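PDB 4GN3: OBody AM1L10 from Pyrobaculum aerophilum, which is probably an engineered binding protein built on an OB-fold nucleic-acid-binding domain. Local coordinates for residues Val5-Thr10 with Pro103-Ile108. Residues are numbered along the deposited sequence; the frame is centred on the assembly and turned at random.
Sequences VYPKKT and PSEIWI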
ATOM      1  N   VAL B   5      24.972   7.544 -15.168  1.00 44.56           N
ATOM      2  CA  VAL B   5      25.812   6.849 -14.198  1.00 41.75           C
ATOM      3  C   VAL B   5      25.020   6.782 -12.892  1.00 38.84           C
ATOM      4  O   VAL B   5      24.338   7.749 -12.531  1.00 38.44           O
ATOM      5  CB  VAL B   5      27.185   7.552 -14.005  1.00 42.20           C
ATOM      6  CG1 VAL B   5      27.023   8.971 -13.470  1.00 41.96           C
ATOM      7  CG2 VAL B   5      28.092   6.744 -13.091  1.00 43.01           C
ATOM      8  N   TYR B   6      25.082   5.646 -12.200  1.00 35.44           N
ATOM      9  CA  TYR B   6      24.333   5.516 -10.951  1.00 33.83           C
ATOM     10  C   TYR B   6      24.919   6.437  -9.879  1.00 32.46           C
ATOM     11  O   TYR B   6      26.139   6.574  -9.781  1.00 29.85           O
ATOM     12  CB  TYR B   6      24.202   4.052 -10.487  1.00 34.00           C
ATOM     13  CG  TYR B   6      25.445   3.409  -9.910  1.00 34.11           C
ATOM     14  CD1 TYR B   6      25.828   3.642  -8.584  1.00 35.17           C
ATOM     15  CD2 TYR B   6      26.211   2.530 -10.673  1.00 34.92           C
ATOM     16  CE1 TYR B   6      26.960   3.042  -8.047  1.00 35.83           C
ATOM     17  CE2 TYR B   6      27.341   1.923 -10.142  1.00 35.99           C
ATOM     18  CZ  TYR B   6      27.710   2.180  -8.833  1.00 36.39           C
ATOM     19  OH  TYR B   6      28.828   1.577  -8.306  1.00 38.37           O
ATOM     20  N   PRO B   7      24.043   7.094  -9.093  1.00 31.97           N
ATOM     21  CA  PRO B   7      24.501   8.100  -8.137  1.00 31.44           C
ATOM     22  C   PRO B   7      25.212   7.510  -6.930  1.00 30.80           C
ATOM     23  O   PRO B   7      25.016   6.341  -6.591  1.00 31.06           O
ATOM     24  CB  PRO B   7      23.202   8.791  -7.705  1.00 31.43           C
ATOM     25  CG  PRO B   7      22.146   7.756  -7.899  1.00 31.08           C
ATOM     26  CD  PRO B   7      22.571   6.970  -9.103  1.00 31.81           C
ATOM     27  N   LYS B   8      26.042   8.336  -6.309  1.00 31.16           N
ATOM     28  CA  LYS B   8      26.732   8.009  -5.077  1.00 32.02           C
ATOM     29  C   LYS B   8      25.741   8.050  -3.914  1.00 30.68           C
ATOM     30  O   LYS B   8      24.943   8.979  -3.800  1.00 29.31           O
ATOM     31  CB  LYS B   8      27.855   9.031  -4.853  1.00 34.69           C
ATOM     32  CG  LYS B   8      28.848   8.699  -3.753  1.00 38.36           C
ATOM     33  CD  LYS B   8      29.963   9.742  -3.718  1.00 39.83           C
ATOM     34  CE  LYS B   8      31.143   9.290  -2.874  1.00 41.66           C
ATOM     35  NZ  LYS B   8      30.820   9.243  -1.420  1.00 42.99           N
ATOM     36  N   LYS B   9      25.799   7.027  -3.071  1.00 30.23           N
ATOM     37  CA  LYS B   9      25.035   6.970  -1.827  1.00 29.60           C
ATOM     38  C   LYS B   9      25.247   8.236  -0.990  1.00 29.03           C
ATOM     39  O   LYS B   9      26.384   8.659  -0.768  1.00 28.92           O
ATOM     40  CB  LYS B   9      25.469   5.732  -1.049  1.00 30.47           C
ATOM     41  CG  LYS B   9      24.945   5.604   0.369  1.00 30.40           C
ATOM     42  CD  LYS B   9      25.496   4.326   0.964  1.00 31.39           C
ATOM     43  CE  LYS B   9      25.196   4.205   2.444  1.00 32.02           C
ATOM     44  NZ  LYS B   9      25.541   2.829   2.898  1.00 32.73           N
ATOM     45  N   THR B  10      24.155   8.853  -0.545  1.00 26.83           N
ATOM     46  CA  THR B  10      24.262  10.054   0.290  1.00 25.76           C
ATOM     47  C   THR B  10      23.930   9.769   1.752  1.00 24.89           C
ATOM     48  O   THR B  10      24.476  10.400   2.652  1.00 24.88           O
ATOM     49  CB  THR B  10      23.371  11.212  -0.222  1.00 25.63           C
ATOM     50  OG1 THR B  10      21.992  10.861  -0.078  1.00 24.45           O
ATOM     51  CG2 THR B  10      23.667  11.534  -1.688  1.00 26.68           C
ATOM     52  N   PRO B 103      10.614   7.839  -5.185  1.00 21.62           N
ATOM     53  CA  PRO B 103      11.798   7.680  -6.034  1.00 21.55           C
ATOM     54  C   PRO B 103      11.744   8.423  -7.371  1.00 22.02           C
ATOM     55  O   PRO B 103      10.685   8.537  -7.987  1.00 22.95           O
ATOM     56  CB  PRO B 103      11.830   6.169  -6.292  1.00 21.14           C
ATOM     57  CG  PRO B 103      10.391   5.768  -6.298  1.00 21.08           C
ATOM     58  CD  PRO B 103       9.694   6.692  -5.313  1.00 21.20           C
ATOM     59  N   SER B 104      12.898   8.902  -7.818  1.00 22.56           N
ATOM     60  CA  SER B 104      13.057   9.340  -9.203  1.00 23.72           C
ATOM     61  C   SER B 104      13.927   8.358  -9.989  1.00 23.95           C
ATOM     62  O   SER B 104      13.808   8.249 -11.209  1.00 25.99           O
ATOM     63  CB  SER B 104      13.656  10.742  -9.266  1.00 23.14           C
ATOM     64  OG  SER B 104      14.915  10.780  -8.609  1.00 23.14           O
ATOM     65  N   GLU B 105      14.804   7.647  -9.288  1.00 24.37           N
ATOM     66  CA  GLU B 105      15.684   6.669  -9.928  1.00 24.49           C
ATOM     67  C   GLU B 105      15.734   5.367  -9.133  1.00 23.36           C
ATOM     68  O   GLU B 105      15.875   5.387  -7.906  1.00 22.37           O
ATOM     69  CB  GLU B 105      17.105   7.231 -10.064  1.00 25.56           C
ATOM     70  CG  GLU B 105      17.250   8.439 -10.977  1.00 27.48           C
ATOM     71  CD  GLU B 105      18.653   9.036 -10.944  1.00 29.64           C
ATOM     72  OE1 GLU B 105      18.794  10.237 -11.256  1.00 31.07           O
ATOM     73  OE2 GLU B 105      19.617   8.321 -10.586  1.00 29.96           O
ATOM     74  N   ILE B 106      15.616   4.240  -9.831  1.00 22.17           N
ATOM     75  CA  ILE B 106      15.873   2.928  -9.214  1.00 22.63           C
ATOM     76  C   ILE B 106      16.866   2.159 -10.089  1.00 23.73           C
ATOM     77  O   ILE B 106      16.549   1.812 -11.224  1.00 23.78           O
ATOM     78  CB  ILE B 106      14.586   2.096  -9.001  1.00 21.75           C
ATOM     79  CG1 ILE B 106      13.580   2.854  -8.116  1.00 21.40           C
ATOM     80  CG2 ILE B 106      14.918   0.744  -8.373  1.00 21.05           C
ATOM     81  CD1 ILE B 106      12.259   2.126  -7.925  1.00 20.89           C
ATOM     82  N   TRP B 107      18.065   1.924  -9.559  1.00 25.65           N
ATOM     83  CA  TRP B 107      19.127   1.206 -10.276  1.00 26.61           C
ATOM     84  C   TRP B 107      19.321  -0.148  -9.670  1.00 27.25           C
ATOM     85  O   TRP B 107      19.444  -0.261  -8.451  1.00 26.81           O
ATOM     86  CB  TRP B 107      20.445   1.973 -10.186  1.00 28.16           C
ATOM     87  CG  TRP B 107      20.426   3.359 -10.791  1.00 29.73           C
ATOM     88  CD1 TRP B 107      19.862   4.516 -10.259  1.00 29.96           C
ATOM     89  CD2 TRP B 107      21.030   3.780 -12.062  1.00 30.90           C
ATOM     90  NE1 TRP B 107      20.050   5.587 -11.099  1.00 30.76           N
ATOM     91  CE2 TRP B 107      20.752   5.217 -12.192  1.00 31.35           C
ATOM     92  CE3 TRP B 107      21.746   3.136 -13.069  1.00 31.86           C
ATOM     93  CZ2 TRP B 107      21.181   5.953 -13.293  1.00 32.62           C
ATOM     94  CZ3 TRP B 107      22.171   3.891 -14.175  1.00 32.01           C
ATOM     95  CH2 TRP B 107      21.894   5.264 -14.278  1.00 32.27           C
ATOM     96  N   ILE B 108      19.358  -1.190 -10.497  1.00 27.53           N
ATOM     97  CA  ILE B 108      19.675  -2.535 -10.013  1.00 29.10           C
ATOM     98  C   ILE B 108      21.142  -2.816 -10.329  1.00 30.71           C
ATOM     99  O   ILE B 108      21.522  -2.906 -11.494  1.00 31.12           O
ATOM    100  CB  ILE B 108      18.770  -3.615 -10.649  1.00 29.89           C
ATOM    101  CG1 ILE B 108      17.290  -3.303 -10.394  1.00 29.50           C
ATOM    102  CG2 ILE B 108      19.129  -5.000 -10.115  1.00 29.95           C
ATOM    103  CD1 ILE B 108      16.336  -4.126 -11.235  1.00 30.13           C
TER
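The W107 indole has the CB of Y6 over one face and the carboxylate carbon of E105 in plane at its edge. The site lies on the surface of the OB-fold, where the N-terminal segment 5-10 passes strand 105-110. Y6 CB sits 3.9 Å from the centroid of the six-membered ring of W107, a CH-pi contact. With Y6 CG wedged between its own N and C (chi1 74°), the phenol end leads away from segment 103-108, and CB is what meets the indole. P7 crosses the indole obliquely, with its CD 3.5 Å from W107 NE1. No hydrogen bond joins the two segments; they meet by packing. P7 and Y6 also touch V81 on strand 79-88, the antiparallel neighbour of strand 105-110. A classic beta bulge sets S104 and E105 together opposite K83 of strand 79-88. The E105 chain is extended beyond CG, and its tip meets that of P7, with P7 CG 3.7 Å from E105 OE2. That same oxygen accepts the indole N-H and lies only 9° out of the ring plane, which probably limits the rotation of W107. The W107 NE1 to E105 OE2 bond is 2.8 Å long and fairly straight at 163°, and it meets the oxygen from above the carboxylate plane.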